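Local coordinates for nicotinamide-nucleotide adenylyltransferase NadR family / Ribosylnicotinamide kinase (Lactococcus lactis subsp. cremoris, PDB 6GYE), which binds nicotinamide riboside and, as a NadR-family enzyme, probably phosphorylates it to nicotinamide mononucleotide and adenylylates the mononucleotide to NAD+, at residues A[20-24]-A[46-50]; A[267-271]-A[322-327]; A[105-109]-A[137-143]. Residues are numbered along the deposited sequence.

Contact 1 (A[20-24]-A[46-50]). With SO4 (sulfate ion), chain E.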
ATOM      1  N   PHE A  20      10.994 -20.785   0.216  1.00 58.50           N
ATOM      2  CA  PHE A  20      11.452 -19.685  -0.621  1.00 63.61           C
ATOM      3  C   PHE A  20      10.291 -18.918  -1.223  1.00 65.66           C
ATOM      4  O   PHE A  20       9.222 -19.479  -1.480  1.00 70.57           O
ATOM      5  CB  PHE A  20      12.297 -20.184  -1.790  1.00 64.15           C
ATOM      6  CG  PHE A  20      13.595 -20.787  -1.404  1.00 60.42           C
ATOM      7  CD1 PHE A  20      14.716 -19.996  -1.271  1.00 59.76           C
ATOM      8  CD2 PHE A  20      13.717 -22.151  -1.237  1.00 66.20           C
ATOM      9  CE1 PHE A  20      15.940 -20.557  -0.958  1.00 63.67           C
ATOM     10  CE2 PHE A  20      14.943 -22.724  -0.917  1.00 64.19           C
ATOM     11  CZ  PHE A  20      16.049 -21.927  -0.783  1.00 63.78           C
ATOM     12  N   GLY A  21      10.533 -17.643  -1.502  1.00 60.14           N
ATOM     13  CA  GLY A  21       9.606 -16.870  -2.314  1.00 58.33           C
ATOM     14  C   GLY A  21      10.170 -15.491  -2.569  1.00 59.41           C
ATOM     15  O   GLY A  21      11.111 -15.054  -1.901  1.00 57.51           O
ATOM     16  N   THR A  22       9.576 -14.812  -3.558  1.00 58.67           N
ATOM     17  CA  THR A  22       9.792 -13.371  -3.717  1.00 66.69           C
ATOM     18  C   THR A  22       8.772 -12.545  -2.915  1.00 66.00           C
ATOM     19  O   THR A  22       9.108 -11.466  -2.410  1.00 68.24           O
ATOM     20  CB  THR A  22       9.762 -12.966  -5.193  1.00 67.22           C
ATOM     21  OG1 THR A  22       8.617 -13.534  -5.820  1.00 80.71           O
ATOM     22  CG2 THR A  22      10.998 -13.466  -5.922  1.00 66.26           C
ATOM     23  N   PHE A  23       7.529 -13.018  -2.808  1.00 58.98           N
ATOM     24  CA  PHE A  23       6.499 -12.431  -1.937  1.00 54.64           C
ATOM     25  C   PHE A  23       6.150 -10.991  -2.314  1.00 58.33           C
ATOM     26  O   PHE A  23       6.225 -10.067  -1.496  1.00 60.76           O
ATOM     27  CB  PHE A  23       6.934 -12.497  -0.472  1.00 52.24           C
ATOM     28  CG  PHE A  23       7.255 -13.870   0.001  1.00 54.54           C
ATOM     29  CD1 PHE A  23       6.252 -14.799   0.180  1.00 52.47           C
ATOM     30  CD2 PHE A  23       8.569 -14.236   0.269  1.00 57.38           C
ATOM     31  CE1 PHE A  23       6.545 -16.078   0.626  1.00 61.21           C
ATOM     32  CE2 PHE A  23       8.866 -15.496   0.737  1.00 54.45           C
ATOM     33  CZ  PHE A  23       7.851 -16.423   0.915  1.00 58.77           C
ATOM     34  N   ALA A  24       5.739 -10.820  -3.566  1.00 58.42           N
ATOM     35  CA  ALA A  24       5.363  -9.525  -4.134  1.00 61.74           C
ATOM     36  C   ALA A  24       3.989  -9.633  -4.789  1.00 65.00           C
ATOM     37  O   ALA A  24       3.861  -9.489  -6.011  1.00 73.67           O
ATOM     38  CB  ALA A  24       6.412  -9.058  -5.145  1.00 60.77           C
ATOM     39  N   LEU A  46      11.810 -18.806   6.415  1.00 61.00           N
ATOM     40  CA  LEU A  46      11.310 -18.222   5.177  1.00 59.22           C
ATOM     41  C   LEU A  46      12.422 -17.429   4.519  1.00 62.11           C
ATOM     42  O   LEU A  46      13.041 -16.582   5.165  1.00 63.35           O
ATOM     43  CB  LEU A  46      10.114 -17.307   5.413  1.00 62.51           C
ATOM     44  CG  LEU A  46       8.868 -17.907   6.050  1.00 70.59           C
ATOM     45  CD1 LEU A  46       7.729 -16.869   6.078  1.00 58.74           C
ATOM     46  CD2 LEU A  46       8.464 -19.196   5.335  1.00 79.14           C
ATOM     47  N   VAL A  47      12.703 -17.719   3.251  1.00 56.76           N
ATOM     48  CA  VAL A  47      13.750 -16.994   2.543  1.00 63.67           C
ATOM     49  C   VAL A  47      13.102 -16.082   1.511  1.00 61.53           C
ATOM     50  O   VAL A  47      12.451 -16.552   0.574  1.00 63.23           O
ATOM     51  CB  VAL A  47      14.778 -17.934   1.910  1.00 60.37           C
ATOM     52  CG1 VAL A  47      15.786 -17.131   1.115  1.00 64.81           C
ATOM     53  CG2 VAL A  47      15.501 -18.700   3.002  1.00 57.33           C
ATOM     54  N   VAL A  48      13.244 -14.775   1.716  1.00 59.05           N
ATOM     55  CA  VAL A  48      12.811 -13.766   0.757  1.00 53.03           C
ATOM     56  C   VAL A  48      13.997 -13.477  -0.137  1.00 59.23           C
ATOM     57  O   VAL A  48      15.016 -12.963   0.341  1.00 59.40           O
ATOM     58  CB  VAL A  48      12.370 -12.469   1.453  1.00 59.89           C
ATOM     59  CG1 VAL A  48      11.593 -11.601   0.481  1.00 60.06           C
ATOM     60  CG2 VAL A  48      11.602 -12.749   2.715  1.00 59.90           C
ATOM     61  N   SER A  49      13.879 -13.795  -1.422  1.00 61.40           N
ATOM     62  CA  SER A  49      14.968 -13.515  -2.345  1.00 64.43           C
ATOM     63  C   SER A  49      14.624 -12.305  -3.207  1.00 68.80           C
ATOM     64  O   SER A  49      13.451 -11.965  -3.399  1.00 67.58           O
ATOM     65  CB  SER A  49      15.279 -14.739  -3.211  1.00 64.75           C
ATOM     66  OG  SER A  49      14.133 -15.141  -3.925  1.00 74.68           O
ATOM     67  N   GLY A  50      15.665 -11.635  -3.690  1.00 68.44           N
ATOM     68  CA  GLY A  50      15.469 -10.446  -4.502  1.00 68.52           C
ATOM     69  C   GLY A  50      16.792  -9.850  -4.933  1.00 75.53           C
ATOM     70  O   GLY A  50      17.870 -10.260  -4.484  1.00 83.65           O
TER
HETATM   71  S   SO4 E 403       6.522 -15.901  -5.519  1.00 76.80           S
HETATM   72  O1  SO4 E 403       5.826 -17.035  -4.922  1.00 76.22           O
HETATM   73  O2  SO4 E 403       5.873 -14.636  -5.157  1.00 81.70           O
HETATM   74  O3  SO4 E 403       7.888 -15.971  -5.012  1.00 82.28           O
HETATM   75  O4  SO4 E 403       6.519 -15.975  -6.979  1.00 94.67           O
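Phe-20 lies near the end of the first strand of a parallel sheet, beside Val-47 of the second; their side chains share one face, with Phe-20 CD1 3.8 Å from Val-47 CB. Gly-21 supplies both backbone hydrogen bonds between the two segments: its N donates to Val-47 O (3.0 Å) and its O accepts from Ser-49 N (3.1 Å). A CB at Gly-21 would lie 2.6 Å from Phe-23 CZ, so the missing side chain makes room for that ring. At Thr-22 the chain leaves the sheet; its CG2 approaches Ser-49 O at 3.8 Å, and Arg-66 NH1 hydrogen-bonds to the carbonyls of Thr-22 and Ser-49. Phe-23, in a left-handed backbone conformation, turns its ring back against the ends of the strands, its edge 3.7 Å from Val-47 O (CE2) and 4.0 Å from Val-48 CG1 (CD2). The strands belong to a beta-alpha-beta unit, and the turn at Thr-22 and Phe-23 leads toward its helix, 28-40; Gly-21 to His-30 matches the GxFxPxHxGH signature of nucleotidyltransferases. A sulfate accepts hydrogen bonds at O3 from Thr-22 N (2.5 Å) and OG1 (2.7 Å), and at O2 from Phe-23 N (3.3 Å). With His-30 and Arg-150 also hydrogen-bonded to it, the anion probably marks where nucleotide phosphate is held.

Contact 2 (A[267-271]-A[322-327])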
ATOM      1  N   VAL A 267      -4.262  24.961  -0.718  1.00 56.19           N
ATOM      2  CA  VAL A 267      -4.968  26.033  -1.396  1.00 57.66           C
ATOM      3  C   VAL A 267      -5.436  27.075  -0.388  1.00 62.75           C
ATOM      4  O   VAL A 267      -5.223  28.280  -0.577  1.00 69.23           O
ATOM      5  CB  VAL A 267      -6.134  25.470  -2.223  1.00 61.41           C
ATOM      6  CG1 VAL A 267      -6.981  26.608  -2.757  1.00 60.59           C
ATOM      7  CG2 VAL A 267      -5.608  24.588  -3.372  1.00 54.24           C
ATOM      8  N   TYR A 268      -6.060  26.632   0.714  1.00 55.79           N
ATOM      9  CA  TYR A 268      -6.487  27.589   1.732  1.00 54.76           C
ATOM     10  C   TYR A 268      -5.303  28.364   2.292  1.00 62.31           C
ATOM     11  O   TYR A 268      -5.367  29.595   2.424  1.00 63.36           O
ATOM     12  CB  TYR A 268      -7.245  26.890   2.855  1.00 57.49           C
ATOM     13  CG  TYR A 268      -8.638  26.466   2.466  1.00 64.17           C
ATOM     14  CD1 TYR A 268      -9.566  27.400   2.010  1.00 61.30           C
ATOM     15  CD2 TYR A 268      -9.030  25.130   2.548  1.00 59.78           C
ATOM     16  CE1 TYR A 268     -10.846  27.015   1.635  1.00 60.43           C
ATOM     17  CE2 TYR A 268     -10.320  24.735   2.194  1.00 55.42           C
ATOM     18  CZ  TYR A 268     -11.219  25.678   1.733  1.00 61.94           C
ATOM     19  OH  TYR A 268     -12.492  25.291   1.376  1.00 68.06           O
ATOM     20  N   ALA A 269      -4.207  27.664   2.604  1.00 61.72           N
ATOM     21  CA  ALA A 269      -3.031  28.343   3.142  1.00 65.29           C
ATOM     22  C   ALA A 269      -2.520  29.407   2.180  1.00 62.68           C
ATOM     23  O   ALA A 269      -2.217  30.534   2.597  1.00 63.93           O
ATOM     24  CB  ALA A 269      -1.924  27.333   3.453  1.00 65.73           C
ATOM     25  N   LYS A 270      -2.451  29.080   0.884  1.00 62.54           N
ATOM     26  CA  LYS A 270      -1.957  30.042  -0.098  1.00 70.02           C
ATOM     27  C   LYS A 270      -2.855  31.268  -0.155  1.00 71.26           C
ATOM     28  O   LYS A 270      -2.366  32.397  -0.274  1.00 78.53           O
ATOM     29  CB  LYS A 270      -1.840  29.383  -1.478  1.00 72.21           C
ATOM     30  CG  LYS A 270      -1.205  30.259  -2.553  1.00 76.91           C
ATOM     31  CD  LYS A 270       0.253  30.599  -2.217  1.00 83.83           C
ATOM     32  CE  LYS A 270       1.011  31.162  -3.418  1.00 90.35           C
ATOM     33  NZ  LYS A 270       1.682  30.076  -4.222  1.00 96.97           N
ATOM     34  N   LEU A 271      -4.168  31.069  -0.036  1.00 70.69           N
ATOM     35  CA  LEU A 271      -5.109  32.176  -0.160  1.00 62.81           C
ATOM     36  C   LEU A 271      -5.169  33.042   1.082  1.00 71.17           C
ATOM     37  O   LEU A 271      -5.412  34.246   0.972  1.00 76.15           O
ATOM     38  CB  LEU A 271      -6.511  31.661  -0.466  1.00 64.89           C
ATOM     39  CG  LEU A 271      -6.692  31.103  -1.875  1.00 69.52           C
ATOM     40  CD1 LEU A 271      -8.133  30.718  -2.109  1.00 62.75           C
ATOM     41  CD2 LEU A 271      -6.265  32.163  -2.846  1.00 68.55           C
ATOM     42  N   GLU A 322     -12.201  31.884  -6.657  1.00 98.51           N
ATOM     43  CA  GLU A 322     -10.824  32.072  -6.216  1.00 97.46           C
ATOM     44  C   GLU A 322     -10.210  30.742  -5.767  1.00 89.73           C
ATOM     45  O   GLU A 322      -9.108  30.375  -6.195  1.00 89.05           O
ATOM     46  CB  GLU A 322     -10.810  33.112  -5.090  1.00108.02           C
ATOM     47  CG  GLU A 322      -9.617  34.056  -5.031  1.00118.27           C
ATOM     48  CD  GLU A 322      -9.854  35.224  -4.066  1.00128.01           C
ATOM     49  OE1 GLU A 322      -9.204  35.278  -2.998  1.00128.56           O
ATOM     50  OE2 GLU A 322     -10.723  36.073  -4.362  1.00133.41           O
ATOM     51  N   PHE A 323     -10.923  29.992  -4.917  1.00 78.31           N
ATOM     52  CA  PHE A 323     -10.424  28.688  -4.478  1.00 71.04           C
ATOM     53  C   PHE A 323     -10.239  27.736  -5.655  1.00 71.52           C
ATOM     54  O   PHE A 323      -9.254  26.992  -5.721  1.00 72.83           O
ATOM     55  CB  PHE A 323     -11.383  28.075  -3.458  1.00 63.20           C
ATOM     56  CG  PHE A 323     -11.026  26.678  -3.043  1.00 65.56           C
ATOM     57  CD1 PHE A 323     -11.434  25.583  -3.795  1.00 65.71           C
ATOM     58  CD2 PHE A 323     -10.291  26.457  -1.891  1.00 66.56           C
ATOM     59  CE1 PHE A 323     -11.102  24.284  -3.412  1.00 64.42           C
ATOM     60  CE2 PHE A 323      -9.954  25.173  -1.497  1.00 64.09           C
ATOM     61  CZ  PHE A 323     -10.359  24.080  -2.261  1.00 65.74           C
ATOM     62  N   HIS A 324     -11.209  27.697  -6.561  1.00 71.60           N
ATOM     63  CA  HIS A 324     -11.153  26.730  -7.647  1.00 68.01           C
ATOM     64  C   HIS A 324      -9.989  27.009  -8.593  1.00 79.37           C
ATOM     65  O   HIS A 324      -9.259  26.082  -8.969  1.00 78.97           O
ATOM     66  CB  HIS A 324     -12.478  26.722  -8.396  1.00 67.86           C
ATOM     67  CG  HIS A 324     -12.523  25.731  -9.507  1.00 73.26           C
ATOM     68  ND1 HIS A 324     -12.811  24.399  -9.299  1.00 70.23           N
ATOM     69  CD2 HIS A 324     -12.333  25.874 -10.840  1.00 73.63           C
ATOM     70  CE1 HIS A 324     -12.783  23.763 -10.456  1.00 72.35           C
ATOM     71  NE2 HIS A 324     -12.495  24.635 -11.406  1.00 74.19           N
ATOM     72  N   GLU A 325      -9.777  28.278  -8.964  1.00 81.27           N
ATOM     73  CA  GLU A 325      -8.647  28.603  -9.833  1.00 81.14           C
ATOM     74  C   GLU A 325      -7.327  28.237  -9.175  1.00 81.63           C
ATOM     75  O   GLU A 325      -6.420  27.722  -9.834  1.00 89.88           O
ATOM     76  CB  GLU A 325      -8.647  30.087 -10.214  1.00 91.21           C
ATOM     77  CG  GLU A 325      -9.882  30.583 -10.971  1.00110.00           C
ATOM     78  CD  GLU A 325     -10.235  29.750 -12.204  1.00125.15           C
ATOM     79  OE1 GLU A 325      -9.330  29.145 -12.825  1.00128.25           O
ATOM     80  OE2 GLU A 325     -11.434  29.698 -12.555  1.00130.86           O
ATOM     81  N   GLU A 326      -7.192  28.499  -7.876  1.00 80.11           N
ATOM     82  CA  GLU A 326      -5.933  28.178  -7.221  1.00 75.45           C
ATOM     83  C   GLU A 326      -5.751  26.671  -7.114  1.00 72.45           C
ATOM     84  O   GLU A 326      -4.637  26.158  -7.286  1.00 70.74           O
ATOM     85  CB  GLU A 326      -5.868  28.842  -5.846  1.00 70.73           C
ATOM     86  CG  GLU A 326      -4.614  28.502  -5.056  1.00 68.46           C
ATOM     87  CD  GLU A 326      -3.333  29.002  -5.714  1.00 76.87           C
ATOM     88  OE1 GLU A 326      -3.397  29.868  -6.621  1.00 80.70           O
ATOM     89  OE2 GLU A 326      -2.248  28.522  -5.316  1.00 78.23           O
ATOM     90  N   LEU A 327      -6.841  25.947  -6.856  1.00 59.78           N
ATOM     91  CA  LEU A 327      -6.768  24.492  -6.797  1.00 59.42           C
ATOM     92  C   LEU A 327      -6.305  23.922  -8.131  1.00 66.05           C
ATOM     93  O   LEU A 327      -5.402  23.076  -8.180  1.00 66.10           O
ATOM     94  CB  LEU A 327      -8.126  23.907  -6.406  1.00 54.50           C
ATOM     95  CG  LEU A 327      -8.272  22.375  -6.468  1.00 65.58           C
ATOM     96  CD1 LEU A 327      -7.360  21.649  -5.474  1.00 59.27           C
ATOM     97  CD2 LEU A 327      -9.708  21.951  -6.259  1.00 57.20           C
TER
HETATM   98  O   HOH W   1       0.519  28.267  -6.253  1.00 76.80           O
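Two helices of the kinase half pack at a steep angle here: residues 267-271 of helix 262-272 meet residues 322-327 of helix 320-333, the segment axes 9.8 Å apart at closest approach and their directions 113° apart. The contact is largely apolar and mostly buried, with no direct hydrogen bond between the segments. Val-267 points into the crossing, where the backbones come nearest: its CG1 reaches Phe-323 CD2 at 3.4 Å and Glu-326 CG at 3.8 Å, while its CG2 lies 3.6 Å from Leu-327 CA. Phe-323 also meets Tyr-268, with Phe-323 CE2 over one face of the tyrosine ring, 3.5 Å from Tyr-268 CZ, and the ring planes inclined at 41°. These aromatics border the probable Walker A loop of this P-loop NTPase domain: Phe-323 touches Ser-188, and Tyr-268 OH forms a weak hydrogen bond with Ala-189 N. Trp-316 stacks on Tyr-268 as well. Leu-327 packs on Val-299 of the central sheet. Toward the outside, Leu-271 CD1 rests 3.9 Å from Phe-323 CA. Lys-270 NZ and Glu-326 OE2, 4.4 Å apart, are too distant for a salt bridge, but a water joins them, accepting from Lys-270 NZ (3.0 Å) and donating to Glu-326 OE2 (2.9 Å). Glu-326 OE1 forms its salt bridge along its own helix, with Arg-329.

Contact 3 (A[105-109]-A[137-143])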
ATOM      1  N   PHE A 105      23.515 -21.157   2.431  1.00 88.48           N
ATOM      2  CA  PHE A 105      23.889 -21.947   3.596  1.00 86.77           C
ATOM      3  C   PHE A 105      24.404 -21.068   4.723  1.00 90.96           C
ATOM      4  O   PHE A 105      24.250 -21.411   5.901  1.00 91.68           O
ATOM      5  CB  PHE A 105      24.902 -23.010   3.198  1.00 78.55           C
ATOM      6  CG  PHE A 105      24.296 -24.123   2.409  1.00 76.89           C
ATOM      7  CD1 PHE A 105      23.487 -25.059   3.034  1.00 77.44           C
ATOM      8  CD2 PHE A 105      24.493 -24.211   1.044  1.00 73.37           C
ATOM      9  CE1 PHE A 105      22.897 -26.085   2.311  1.00 79.87           C
ATOM     10  CE2 PHE A 105      23.915 -25.230   0.316  1.00 84.11           C
ATOM     11  CZ  PHE A 105      23.108 -26.172   0.953  1.00 82.93           C
ATOM     12  N   GLU A 106      25.007 -19.930   4.391  1.00 89.12           N
ATOM     13  CA  GLU A 106      25.345 -18.978   5.437  1.00 89.30           C
ATOM     14  C   GLU A 106      24.088 -18.511   6.166  1.00 89.26           C
ATOM     15  O   GLU A 106      24.073 -18.432   7.398  1.00 92.48           O
ATOM     16  CB  GLU A 106      26.116 -17.811   4.834  1.00 99.20           C
ATOM     17  CG  GLU A 106      26.581 -16.792   5.843  1.00117.91           C
ATOM     18  CD  GLU A 106      27.728 -15.972   5.306  1.00136.07           C
ATOM     19  OE1 GLU A 106      28.695 -15.730   6.060  1.00143.70           O
ATOM     20  OE2 GLU A 106      27.677 -15.604   4.113  1.00141.38           O
ATOM     21  N   LEU A 107      23.009 -18.247   5.419  1.00 85.76           N
ATOM     22  CA  LEU A 107      21.739 -17.861   6.030  1.00 78.61           C
ATOM     23  C   LEU A 107      21.243 -18.926   6.995  1.00 81.81           C
ATOM     24  O   LEU A 107      20.791 -18.616   8.101  1.00 85.63           O
ATOM     25  CB  LEU A 107      20.686 -17.637   4.952  1.00 80.72           C
ATOM     26  CG  LEU A 107      20.351 -16.260   4.401  1.00 77.15           C
ATOM     27  CD1 LEU A 107      19.012 -16.339   3.671  1.00 69.94           C
ATOM     28  CD2 LEU A 107      20.307 -15.249   5.494  1.00 69.40           C
ATOM     29  N   ILE A 108      21.294 -20.190   6.577  1.00 82.16           N
ATOM     30  CA  ILE A 108      20.861 -21.290   7.437  1.00 82.29           C
ATOM     31  C   ILE A 108      21.717 -21.350   8.697  1.00 85.19           C
ATOM     32  O   ILE A 108      21.210 -21.522   9.813  1.00 83.29           O
ATOM     33  CB  ILE A 108      20.922 -22.617   6.663  1.00 74.68           C
ATOM     34  CG1 ILE A 108      19.935 -22.600   5.504  1.00 69.50           C
ATOM     35  CG2 ILE A 108      20.664 -23.794   7.602  1.00 69.50           C
ATOM     36  CD1 ILE A 108      19.898 -23.887   4.733  1.00 71.52           C
ATOM     37  N   HIS A 109      23.034 -21.244   8.532  1.00 85.19           N
ATOM     38  CA  HIS A 109      23.926 -21.306   9.684  1.00 88.80           C
ATOM     39  C   HIS A 109      23.627 -20.177  10.669  1.00 92.29           C
ATOM     40  O   HIS A 109      23.512 -20.404  11.879  1.00 91.57           O
ATOM     41  CB  HIS A 109      25.381 -21.265   9.219  1.00 84.22           C
ATOM     42  CG  HIS A 109      25.782 -22.445   8.387  1.00 91.14           C
ATOM     43  ND1 HIS A 109      26.862 -22.420   7.530  1.00 96.49           N
ATOM     44  CD2 HIS A 109      25.245 -23.686   8.274  1.00 91.24           C
ATOM     45  CE1 HIS A 109      26.976 -23.593   6.929  1.00 96.44           C
ATOM     46  NE2 HIS A 109      26.004 -24.378   7.360  1.00 92.37           N
ATOM     47  N   PRO A 137      26.798 -28.701   1.765  1.00 88.01           N
ATOM     48  CA  PRO A 137      28.096 -28.641   2.440  1.00 89.86           C
ATOM     49  C   PRO A 137      28.235 -29.708   3.513  1.00 96.02           C
ATOM     50  O   PRO A 137      27.259 -30.272   4.013  1.00 91.86           O
ATOM     51  CB  PRO A 137      28.113 -27.239   3.059  1.00 83.46           C
ATOM     52  CG  PRO A 137      26.676 -26.788   3.113  1.00 80.56           C
ATOM     53  CD  PRO A 137      25.814 -27.801   2.390  1.00 87.84           C
ATOM     54  N   ALA A 138      29.498 -29.987   3.846  1.00103.29           N
ATOM     55  CA  ALA A 138      29.844 -30.933   4.905  1.00103.46           C
ATOM     56  C   ALA A 138      29.920 -30.166   6.219  1.00108.80           C
ATOM     57  O   ALA A 138      30.993 -29.868   6.746  1.00113.80           O
ATOM     58  CB  ALA A 138      31.151 -31.641   4.584  1.00 99.69           C
ATOM     59  N   ASP A 139      28.741 -29.829   6.747  1.00104.92           N
ATOM     60  CA  ASP A 139      28.636 -29.009   7.946  1.00 96.61           C
ATOM     61  C   ASP A 139      28.010 -29.753   9.119  1.00 92.89           C
ATOM     62  O   ASP A 139      27.654 -29.117  10.118  1.00 90.90           O
ATOM     63  CB  ASP A 139      27.837 -27.739   7.642  1.00 92.02           C
ATOM     64  CG  ASP A 139      26.452 -28.040   7.098  1.00 91.22           C
ATOM     65  OD1 ASP A 139      26.067 -29.227   7.060  1.00 87.75           O
ATOM     66  OD2 ASP A 139      25.753 -27.083   6.705  1.00 85.13           O
ATOM     67  N   GLY A 140      27.855 -31.071   9.024  1.00 93.16           N
ATOM     68  CA  GLY A 140      27.205 -31.835  10.065  1.00 92.24           C
ATOM     69  C   GLY A 140      25.697 -31.936   9.944  1.00 96.96           C
ATOM     70  O   GLY A 140      25.079 -32.629  10.763  1.00106.66           O
ATOM     71  N   ASN A 141      25.085 -31.260   8.969  1.00 86.63           N
ATOM     72  CA  ASN A 141      23.649 -31.356   8.725  1.00 85.27           C
ATOM     73  C   ASN A 141      23.309 -32.403   7.669  1.00 89.19           C
ATOM     74  O   ASN A 141      24.111 -32.731   6.792  1.00 93.46           O
ATOM     75  CB  ASN A 141      23.074 -30.017   8.272  1.00 78.93           C
ATOM     76  CG  ASN A 141      23.065 -28.989   9.361  1.00 83.46           C
ATOM     77  OD1 ASN A 141      22.990 -29.315  10.549  1.00 85.09           O
ATOM     78  ND2 ASN A 141      23.143 -27.730   8.967  1.00 87.31           N
ATOM     79  N   GLN A 142      22.077 -32.895   7.755  1.00 87.40           N
ATOM     80  CA  GLN A 142      21.469 -33.746   6.746  1.00 83.91           C
ATOM     81  C   GLN A 142      20.525 -32.894   5.902  1.00 89.73           C
ATOM     82  O   GLN A 142      19.654 -32.201   6.439  1.00 80.44           O
ATOM     83  CB  GLN A 142      20.710 -34.899   7.402  1.00 86.76           C
ATOM     84  CG  GLN A 142      20.241 -35.980   6.431  1.00 93.70           C
ATOM     85  CD  GLN A 142      19.211 -36.925   7.044  1.00105.03           C
ATOM     86  OE1 GLN A 142      18.300 -36.496   7.761  1.00114.59           O
ATOM     87  NE2 GLN A 142      19.375 -38.220   6.793  1.00103.53           N
ATOM     88  N   TYR A 143      20.725 -32.921   4.589  1.00 90.27           N
ATOM     89  CA  TYR A 143      19.986 -32.093   3.651  1.00 73.98           C
ATOM     90  C   TYR A 143      19.172 -32.925   2.683  1.00 78.79           C
ATOM     91  O   TYR A 143      19.625 -33.968   2.204  1.00 83.79           O
ATOM     92  CB  TYR A 143      20.918 -31.201   2.847  1.00 76.45           C
ATOM     93  CG  TYR A 143      21.547 -30.131   3.680  1.00 81.17           C
ATOM     94  CD1 TYR A 143      20.803 -29.017   4.068  1.00 81.50           C
ATOM     95  CD2 TYR A 143      22.874 -30.224   4.090  1.00 80.58           C
ATOM     96  CE1 TYR A 143      21.358 -28.018   4.838  1.00 79.32           C
ATOM     97  CE2 TYR A 143      23.449 -29.222   4.864  1.00 80.87           C
ATOM     98  CZ  TYR A 143      22.677 -28.121   5.236  1.00 80.30           C
ATOM     99  OH  TYR A 143      23.206 -27.115   6.005  1.00 79.42           O
TER
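A helical turn, residues 105-109, faces a loop that runs from Pro-137 into the strand beginning at Gln-142; the backbones stay well apart, CA to CA 8.0 Å from Phe-105 to Pro-137 and 9.2 Å from His-109 to Asp-139, so side chains bridge the gap. Strand 142-147 is an outermost strand of the Rossmann-like parallel sheet of the nucleotidyltransferase half, and the loop is shaped by an inverse gamma turn centred on Ala-138 and an Asx turn, Asn-141 N donating to Asp-139 OD1 (3.0 Å). Between them Gly-140, at a phi of 87°, takes a backbone conformation in which a CB would be jammed against the preceding carbonyl O. Phe-105 fills the space between helix and loop. Pro-137 CD sits over its face, 3.5 Å from the ring centroid, in a CH-pi contact, and the edge of Phe-105 meets the face of Tyr-143 in a T-shaped pair, centroids 5.1 Å apart and planes at 80°. Ile-108 CD1 adds a looser touch, 4.4 Å from Tyr-143 CE1; both residues also lie against Phe-121 of strand 118-123. At the more exposed end, His-109 swings its imidazole to the loop in a His-carboxylate hydrogen bond. Asp-139 OD2 thus accepts two hydrogen bonds, from His-109 NE2 at 2.8 Å and from Tyr-143 OH at 2.6 Å, while the same Tyr-143 OH accepts from Asn-141 ND2 at 3.0 Å.

From the N terminus the three contacts close in series, none nested in or crossing another. Contact 1 closes first, around helix 28-40, joining the ends of the first two strands of the N-terminal sheet. Contact 3 then spans strand 118-123 and helix 126-133, tying helix 95-110 to the approach to the outermost strand 142-147. Both reach the same sheet, their centres 20 Å apart, and they touch where Val-47 CG1 meets Leu-107 CD1 at 4.2 Å. Contact 2 lies across the molecule, its centre 47 Å from that of contact 1 and 64 Å from that of contact 3. It closes around helix 275-290 and strand 296-300, within the second, P-loop half.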